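Local coordinates for fimbriae-associated protein Fap1 (PDB 3RGU), which probably serves as a cell-wall-anchored fimbrial adhesin in oral biofilm formation by Streptococcus parasanguinis, this fragment being a helical subdomain of its non-repeat region, at residues E59-L71 against T94-K108. Numbering follows the deposited sequence.
Sequences ELMKSLVATQSQL and TLGNNTQALGNELIK
S63 O is gripped twice, by T67 N and by the T67 hydroxyl, which approach from opposite faces of the carbonyl plane; OG1 of T67 donates to S63 O at 2.9 Å. The same hydroxyl lies against the backbone of N98 across the interface. With OG1 beside its own backbone N, T67 has CG2 left to cross T99 at about a right angle. One turn away, L102 drops as a knob into the hole formed by L60, S63, L64 and T67, its CD1 lying 4.1 Å from L60 CD1. This is antiparallel packing in a three-helix bundle: segments 59-71 and 94-108, on helices 54-79 and 85-109, run at 154° with their axes 8.9 Å apart at closest approach, and N42 of helix 32-50 touches both T67 and L102. Toward the other end, Q70 has CG anti to the backbone N (chi1 -177°), which sets it against the backbone of L95; a bend at chi2 then turns the amide across T94, with Q70 CD 3.6 Å from T94 CG2. L95 reaches past it with CD1, 3.9 Å from L71 CB. At the opposite end E59 stretches out fully, and its OE2 takes K108 NZ on the syn lone pair in a salt bridge of 3.2 Å. The E105 carboxylate lies beside that of E59, their planes 62° apart, though the exact spacing of the two is doubtful in this model.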
ATOM      1  N   GLU A  59      -4.193  -4.252  14.618  1.00 83.70           N
ATOM      2  CA  GLU A  59      -2.902  -3.701  14.193  1.00 86.57           C
ATOM      3  C   GLU A  59      -2.715  -3.794  12.688  1.00 81.38           C
ATOM      4  O   GLU A  59      -2.238  -2.858  12.017  1.00 80.11           O
ATOM      5  CB  GLU A  59      -1.758  -4.458  14.852  1.00 96.56           C
ATOM      6  CG  GLU A  59      -0.392  -3.911  14.521  1.00114.50           C
ATOM      7  CD  GLU A  59       0.733  -4.657  15.231  1.00123.35           C
ATOM      8  OE1 GLU A  59       0.458  -5.640  15.964  1.00113.84           O
ATOM      9  OE2 GLU A  59       1.904  -4.260  15.040  1.00134.25           O
ATOM     10  N   LEU A  60      -3.087  -4.951  12.166  1.00 72.72           N
ATOM     11  CA  LEU A  60      -2.948  -5.195  10.760  1.00 70.63           C
ATOM     12  C   LEU A  60      -3.942  -4.309  10.028  1.00 68.41           C
ATOM     13  O   LEU A  60      -3.619  -3.686   9.027  1.00 65.84           O
ATOM     14  CB  LEU A  60      -3.199  -6.664  10.444  1.00 69.75           C
ATOM     15  CG  LEU A  60      -3.019  -7.034   8.974  1.00 73.15           C
ATOM     16  CD1 LEU A  60      -1.550  -6.975   8.572  1.00 74.21           C
ATOM     17  CD2 LEU A  60      -3.621  -8.404   8.678  1.00 73.71           C
ATOM     18  N   MET A  61      -5.156  -4.247  10.544  1.00 68.12           N
ATOM     19  CA  MET A  61      -6.205  -3.526   9.863  1.00 64.71           C
ATOM     20  C   MET A  61      -5.801  -2.058   9.695  1.00 62.92           C
ATOM     21  O   MET A  61      -6.021  -1.469   8.631  1.00 60.12           O
ATOM     22  CB  MET A  61      -7.541  -3.708  10.594  1.00 62.81           C
ATOM     23  CG  MET A  61      -8.748  -3.061   9.937  1.00 69.09           C
ATOM     24  SD  MET A  61      -9.067  -3.436   8.188  1.00 88.92           S
ATOM     25  CE  MET A  61      -9.211  -5.210   8.255  1.00 81.73           C
ATOM     26  N   LYS A  62      -5.165  -1.489  10.719  1.00 62.98           N
ATOM     27  CA  LYS A  62      -4.797  -0.076  10.682  1.00 62.30           C
ATOM     28  C   LYS A  62      -3.845   0.172   9.516  1.00 62.55           C
ATOM     29  O   LYS A  62      -4.021   1.123   8.747  1.00 63.73           O
ATOM     30  CB  LYS A  62      -4.200   0.406  12.006  1.00 61.76           C
ATOM     31  CG  LYS A  62      -5.167   0.399  13.198  1.00 65.89           C
ATOM     32  CD  LYS A  62      -4.595   1.087  14.450  1.00 68.89           C
ATOM     33  CE  LYS A  62      -4.801   0.250  15.720  1.00 76.49           C
ATOM     34  NZ  LYS A  62      -4.964   1.020  17.007  1.00 73.11           N
ATOM     35  N   SER A  63      -2.870  -0.706   9.328  1.00 59.08           N
ATOM     36  CA  SER A  63      -1.966  -0.463   8.218  1.00 65.41           C
ATOM     37  C   SER A  63      -2.555  -0.881   6.888  1.00 62.01           C
ATOM     38  O   SER A  63      -2.267  -0.263   5.874  1.00 66.22           O
ATOM     39  CB  SER A  63      -0.571  -1.048   8.438  1.00 73.65           C
ATOM     40  OG  SER A  63      -0.672  -2.414   8.679  1.00 81.44           O
ATOM     41  N   LEU A  64      -3.379  -1.915   6.893  1.00 61.89           N
ATOM     42  CA  LEU A  64      -4.032  -2.320   5.666  1.00 59.86           C
ATOM     43  C   LEU A  64      -4.941  -1.211   5.170  1.00 61.18           C
ATOM     44  O   LEU A  64      -4.840  -0.816   4.015  1.00 61.44           O
ATOM     45  CB  LEU A  64      -4.828  -3.610   5.840  1.00 62.33           C
ATOM     46  CG  LEU A  64      -5.756  -3.982   4.672  1.00 61.95           C
ATOM     47  CD1 LEU A  64      -4.983  -4.365   3.436  1.00 62.58           C
ATOM     48  CD2 LEU A  64      -6.688  -5.096   5.056  1.00 62.70           C
ATOM     49  N   VAL A  65      -5.822  -0.691   6.022  1.00 58.26           N
ATOM     50  CA  VAL A  65      -6.770   0.309   5.520  1.00 56.09           C
ATOM     51  C   VAL A  65      -6.033   1.512   4.949  1.00 57.81           C
ATOM     52  O   VAL A  65      -6.440   2.051   3.917  1.00 57.80           O
ATOM     53  CB  VAL A  65      -7.873   0.730   6.540  1.00 52.74           C
ATOM     54  CG1 VAL A  65      -7.301   1.467   7.740  1.00 49.50           C
ATOM     55  CG2 VAL A  65      -8.965   1.553   5.844  1.00 48.00           C
ATOM     56  N   ALA A  66      -4.940   1.907   5.607  1.00 58.35           N
ATOM     57  CA  ALA A  66      -4.158   3.068   5.170  1.00 56.91           C
ATOM     58  C   ALA A  66      -3.614   2.816   3.783  1.00 55.56           C
ATOM     59  O   ALA A  66      -3.726   3.665   2.887  1.00 56.49           O
ATOM     60  CB  ALA A  66      -3.034   3.347   6.120  1.00 57.68           C
ATOM     61  N   THR A  67      -3.056   1.628   3.592  1.00 51.19           N
ATOM     62  CA  THR A  67      -2.516   1.289   2.294  1.00 51.82           C
ATOM     63  C   THR A  67      -3.633   1.260   1.266  1.00 53.60           C
ATOM     64  O   THR A  67      -3.475   1.759   0.165  1.00 56.06           O
ATOM     65  CB  THR A  67      -1.784  -0.030   2.318  1.00 50.51           C
ATOM     66  OG1 THR A  67      -0.810  -0.012   3.377  1.00 56.68           O
ATOM     67  CG2 THR A  67      -1.105  -0.236   1.012  1.00 47.89           C
ATOM     68  N   GLN A  68      -4.782   0.723   1.640  1.00 56.84           N
ATOM     69  CA  GLN A  68      -5.883   0.626   0.692  1.00 62.76           C
ATOM     70  C   GLN A  68      -6.384   2.009   0.294  1.00 62.44           C
ATOM     71  O   GLN A  68      -6.788   2.230  -0.842  1.00 66.05           O
ATOM     72  CB  GLN A  68      -7.023  -0.209   1.273  1.00 64.86           C
ATOM     73  CG  GLN A  68      -8.214  -0.344   0.357  1.00 67.67           C
ATOM     74  CD  GLN A  68      -7.955  -1.297  -0.782  1.00 72.93           C
ATOM     75  OE1 GLN A  68      -6.971  -2.026  -0.764  1.00 79.88           O
ATOM     76  NE2 GLN A  68      -8.840  -1.304  -1.781  1.00 73.62           N
ATOM     77  N   SER A  69      -6.334   2.928   1.245  1.00 59.56           N
ATOM     78  CA  SER A  69      -6.849   4.259   1.063  1.00 61.57           C
ATOM     79  C   SER A  69      -5.969   5.034   0.101  1.00 65.92           C
ATOM     80  O   SER A  69      -6.452   5.704  -0.825  1.00 66.91           O
ATOM     81  CB  SER A  69      -6.862   4.958   2.414  1.00 59.78           C
ATOM     82  OG  SER A  69      -7.087   6.336   2.240  1.00 63.19           O
ATOM     83  N   GLN A  70      -4.667   4.930   0.351  1.00 63.29           N
ATOM     84  CA  GLN A  70      -3.650   5.625  -0.401  1.00 60.37           C
ATOM     85  C   GLN A  70      -3.587   5.079  -1.822  1.00 60.97           C
ATOM     86  O   GLN A  70      -3.493   5.830  -2.783  1.00 61.43           O
ATOM     87  CB  GLN A  70      -2.319   5.453   0.321  1.00 59.36           C
ATOM     88  CG  GLN A  70      -1.153   6.182  -0.298  1.00 65.24           C
ATOM     89  CD  GLN A  70      -1.444   7.638  -0.581  1.00 64.05           C
ATOM     90  OE1 GLN A  70      -2.108   8.317   0.202  1.00 60.77           O
ATOM     91  NE2 GLN A  70      -0.945   8.127  -1.714  1.00 63.97           N
ATOM     92  N   LEU A  71      -3.663   3.762  -1.947  1.00 61.95           N
ATOM     93  CA  LEU A  71      -3.691   3.116  -3.245  1.00 61.95           C
ATOM     94  C   LEU A  71      -4.811   3.638  -4.103  1.00 61.83           C
ATOM     95  O   LEU A  71      -4.624   3.826  -5.291  1.00 62.72           O
ATOM     96  CB  LEU A  71      -3.869   1.617  -3.083  1.00 63.96           C
ATOM     97  CG  LEU A  71      -4.028   0.779  -4.348  1.00 64.07           C
ATOM     98  CD1 LEU A  71      -2.679   0.498  -4.947  1.00 65.70           C
ATOM     99  CD2 LEU A  71      -4.703  -0.528  -4.000  1.00 73.54           C
ATOM    100  N   THR A  94       4.459   8.164  -0.716  1.00 63.55           N
ATOM    101  CA  THR A  94       3.524   7.841   0.344  1.00 63.85           C
ATOM    102  C   THR A  94       3.011   6.412   0.186  1.00 64.15           C
ATOM    103  O   THR A  94       3.041   5.624   1.143  1.00 58.35           O
ATOM    104  CB  THR A  94       2.341   8.806   0.345  1.00 64.98           C
ATOM    105  OG1 THR A  94       2.819  10.135   0.539  1.00 63.75           O
ATOM    106  CG2 THR A  94       1.366   8.457   1.469  1.00 66.45           C
ATOM    107  N   LEU A  95       2.539   6.089  -1.019  1.00 63.51           N
ATOM    108  CA  LEU A  95       2.065   4.748  -1.295  1.00 65.16           C
ATOM    109  C   LEU A  95       3.156   3.730  -0.981  1.00 66.39           C
ATOM    110  O   LEU A  95       2.871   2.658  -0.442  1.00 67.89           O
ATOM    111  CB  LEU A  95       1.574   4.590  -2.739  1.00 65.25           C
ATOM    112  CG  LEU A  95       1.043   3.172  -3.040  1.00 65.42           C
ATOM    113  CD1 LEU A  95      -0.220   2.846  -2.227  1.00 63.93           C
ATOM    114  CD2 LEU A  95       0.796   2.948  -4.531  1.00 67.88           C
ATOM    115  N   GLY A  96       4.398   4.078  -1.303  1.00 63.27           N
ATOM    116  CA  GLY A  96       5.535   3.208  -1.040  1.00 60.25           C
ATOM    117  C   GLY A  96       5.714   2.987   0.446  1.00 64.66           C
ATOM    118  O   GLY A  96       5.856   1.851   0.888  1.00 67.54           O
ATOM    119  N   ASN A  97       5.682   4.076   1.213  1.00 66.14           N
ATOM    120  CA  ASN A  97       5.878   4.025   2.658  1.00 64.92           C
ATOM    121  C   ASN A  97       4.819   3.201   3.346  1.00 64.26           C
ATOM    122  O   ASN A  97       5.121   2.419   4.245  1.00 70.20           O
ATOM    123  CB  ASN A  97       5.895   5.440   3.258  1.00 68.69           C
ATOM    124  CG  ASN A  97       7.172   6.214   2.927  1.00 67.99           C
ATOM    125  OD1 ASN A  97       8.262   5.636   2.768  1.00 60.61           O
ATOM    126  ND2 ASN A  97       7.039   7.536   2.828  1.00 71.01           N
ATOM    127  N   ASN A  98       3.574   3.383   2.920  1.00 64.30           N
ATOM    128  CA  ASN A  98       2.470   2.588   3.430  1.00 59.76           C
ATOM    129  C   ASN A  98       2.639   1.112   3.130  1.00 60.81           C
ATOM    130  O   ASN A  98       2.487   0.293   4.030  1.00 65.36           O
ATOM    131  CB  ASN A  98       1.139   3.105   2.907  1.00 57.67           C
ATOM    132  CG  ASN A  98       0.662   4.318   3.667  1.00 60.92           C
ATOM    133  OD1 ASN A  98       1.325   4.778   4.596  1.00 64.38           O
ATOM    134  ND2 ASN A  98      -0.490   4.851   3.280  1.00 63.16           N
ATOM    135  N   THR A  99       2.965   0.793   1.877  1.00 58.59           N
ATOM    136  CA  THR A  99       3.236  -0.574   1.432  1.00 59.74           C
ATOM    137  C   THR A  99       4.400  -1.148   2.240  1.00 64.18           C
ATOM    138  O   THR A  99       4.341  -2.285   2.703  1.00 67.04           O
ATOM    139  CB  THR A  99       3.620  -0.594  -0.052  1.00 58.14           C
ATOM    140  OG1 THR A  99       2.494  -0.195  -0.836  1.00 60.77           O
ATOM    141  CG2 THR A  99       4.005  -1.961  -0.490  1.00 62.26           C
ATOM    142  N   GLN A 100       5.456  -0.369   2.415  1.00 65.74           N
ATOM    143  CA  GLN A 100       6.590  -0.853   3.169  1.00 69.72           C
ATOM    144  C   GLN A 100       6.150  -1.268   4.568  1.00 69.92           C
ATOM    145  O   GLN A 100       6.427  -2.376   5.011  1.00 77.54           O
ATOM    146  CB  GLN A 100       7.712   0.174   3.184  1.00 76.53           C
ATOM    147  CG  GLN A 100       8.980  -0.332   3.823  1.00 87.25           C
ATOM    148  CD  GLN A 100       9.584  -1.485   3.047  1.00107.09           C
ATOM    149  OE1 GLN A 100       9.929  -1.339   1.872  1.00121.85           O
ATOM    150  NE2 GLN A 100       9.709  -2.648   3.698  1.00112.82           N
ATOM    151  N   ALA A 101       5.405  -0.389   5.226  1.00 65.43           N
ATOM    152  CA  ALA A 101       4.940  -0.647   6.590  1.00 68.36           C
ATOM    153  C   ALA A 101       4.049  -1.879   6.777  1.00 71.61           C
ATOM    154  O   ALA A 101       4.182  -2.622   7.755  1.00 71.53           O
ATOM    155  CB  ALA A 101       4.220   0.609   7.050  1.00 64.97           C
ATOM    156  N   LEU A 102       3.145  -2.077   5.821  1.00 71.17           N
ATOM    157  CA  LEU A 102       2.290  -3.238   5.769  1.00 68.93           C
ATOM    158  C   LEU A 102       3.134  -4.490   5.679  1.00 74.92           C
ATOM    159  O   LEU A 102       2.820  -5.495   6.314  1.00 82.53           O
ATOM    160  CB  LEU A 102       1.385  -3.154   4.552  1.00 68.70           C
ATOM    161  CG  LEU A 102       0.351  -4.260   4.359  1.00 67.02           C
ATOM    162  CD1 LEU A 102      -0.585  -4.350   5.567  1.00 63.93           C
ATOM    163  CD2 LEU A 102      -0.426  -4.023   3.064  1.00 63.02           C
ATOM    164  N   GLY A 103       4.209  -4.421   4.896  1.00 75.08           N
ATOM    165  CA  GLY A 103       5.180  -5.513   4.799  1.00 74.43           C
ATOM    166  C   GLY A 103       5.728  -5.894   6.161  1.00 74.42           C
ATOM    167  O   GLY A 103       5.669  -7.054   6.563  1.00 75.98           O
ATOM    168  N   ASN A 104       6.231  -4.910   6.892  1.00 75.41           N
ATOM    169  CA  ASN A 104       6.825  -5.193   8.190  1.00 82.77           C
ATOM    170  C   ASN A 104       5.807  -5.744   9.156  1.00 80.15           C
ATOM    171  O   ASN A 104       6.130  -6.602   9.970  1.00 84.63           O
ATOM    172  CB  ASN A 104       7.509  -3.959   8.782  1.00 84.92           C
ATOM    173  CG  ASN A 104       8.582  -3.391   7.869  1.00 87.61           C
ATOM    174  OD1 ASN A 104       8.752  -2.176   7.798  1.00 98.13           O
ATOM    175  ND2 ASN A 104       9.306  -4.262   7.163  1.00 82.44           N
ATOM    176  N   GLU A 105       4.577  -5.253   9.053  1.00 80.66           N
ATOM    177  CA  GLU A 105       3.494  -5.737   9.890  1.00 83.10           C
ATOM    178  C   GLU A 105       3.252  -7.217   9.599  1.00 86.04           C
ATOM    179  O   GLU A 105       3.127  -8.031  10.517  1.00 84.21           O
ATOM    180  CB  GLU A 105       2.231  -4.918   9.651  1.00 80.82           C
ATOM    181  CG  GLU A 105       1.061  -5.304  10.538  1.00 87.75           C
ATOM    182  CD  GLU A 105       1.341  -5.110  12.020  1.00 99.93           C
ATOM    183  OE1 GLU A 105       2.012  -4.121  12.392  1.00 99.93           O
ATOM    184  OE2 GLU A 105       0.876  -5.951  12.818  1.00106.53           O
ATOM    185  N   LEU A 106       3.220  -7.560   8.315  1.00 83.45           N
ATOM    186  CA  LEU A 106       3.043  -8.941   7.893  1.00 84.98           C
ATOM    187  C   LEU A 106       4.155  -9.866   8.392  1.00 89.31           C
ATOM    188  O   LEU A 106       3.882 -10.972   8.866  1.00 97.73           O
ATOM    189  CB  LEU A 106       2.917  -9.023   6.376  1.00 77.75           C
ATOM    190  CG  LEU A 106       1.521  -8.774   5.826  1.00 73.89           C
ATOM    191  CD1 LEU A 106       1.586  -8.678   4.309  1.00 74.44           C
ATOM    192  CD2 LEU A 106       0.554  -9.869   6.267  1.00 74.78           C
ATOM    193  N   ILE A 107       5.397  -9.406   8.282  1.00 86.15           N
ATOM    194  CA  ILE A 107       6.550 -10.137   8.794  1.00 88.57           C
ATOM    195  C   ILE A 107       6.485 -10.240  10.321  1.00 92.33           C
ATOM    196  O   ILE A 107       6.741 -11.293  10.888  1.00100.81           O
ATOM    197  CB  ILE A 107       7.868  -9.473   8.334  1.00 88.37           C
ATOM    198  CG1 ILE A 107       8.124  -9.793   6.862  1.00 93.71           C
ATOM    199  CG2 ILE A 107       9.047  -9.933   9.172  1.00 84.58           C
ATOM    200  CD1 ILE A 107       9.047  -8.818   6.170  1.00 94.18           C
ATOM    201  N   LYS A 108       6.115  -9.150  10.982  1.00 87.36           N
ATOM    202  CA  LYS A 108       6.018  -9.135  12.436  1.00 89.67           C
ATOM    203  C   LYS A 108       5.039 -10.184  13.002  1.00 93.09           C
ATOM    204  O   LYS A 108       5.146 -10.554  14.164  1.00 93.78           O
ATOM    205  CB  LYS A 108       5.624  -7.736  12.914  1.00 93.78           C
ATOM    206  CG  LYS A 108       6.002  -7.414  14.341  1.00 95.77           C
ATOM    207  CD  LYS A 108       5.254  -6.188  14.837  1.00100.54           C
ATOM    208  CE  LYS A 108       5.279  -6.125  16.357  1.00106.13           C
ATOM    209  NZ  LYS A 108       4.475  -4.990  16.867  1.00107.68           N
TER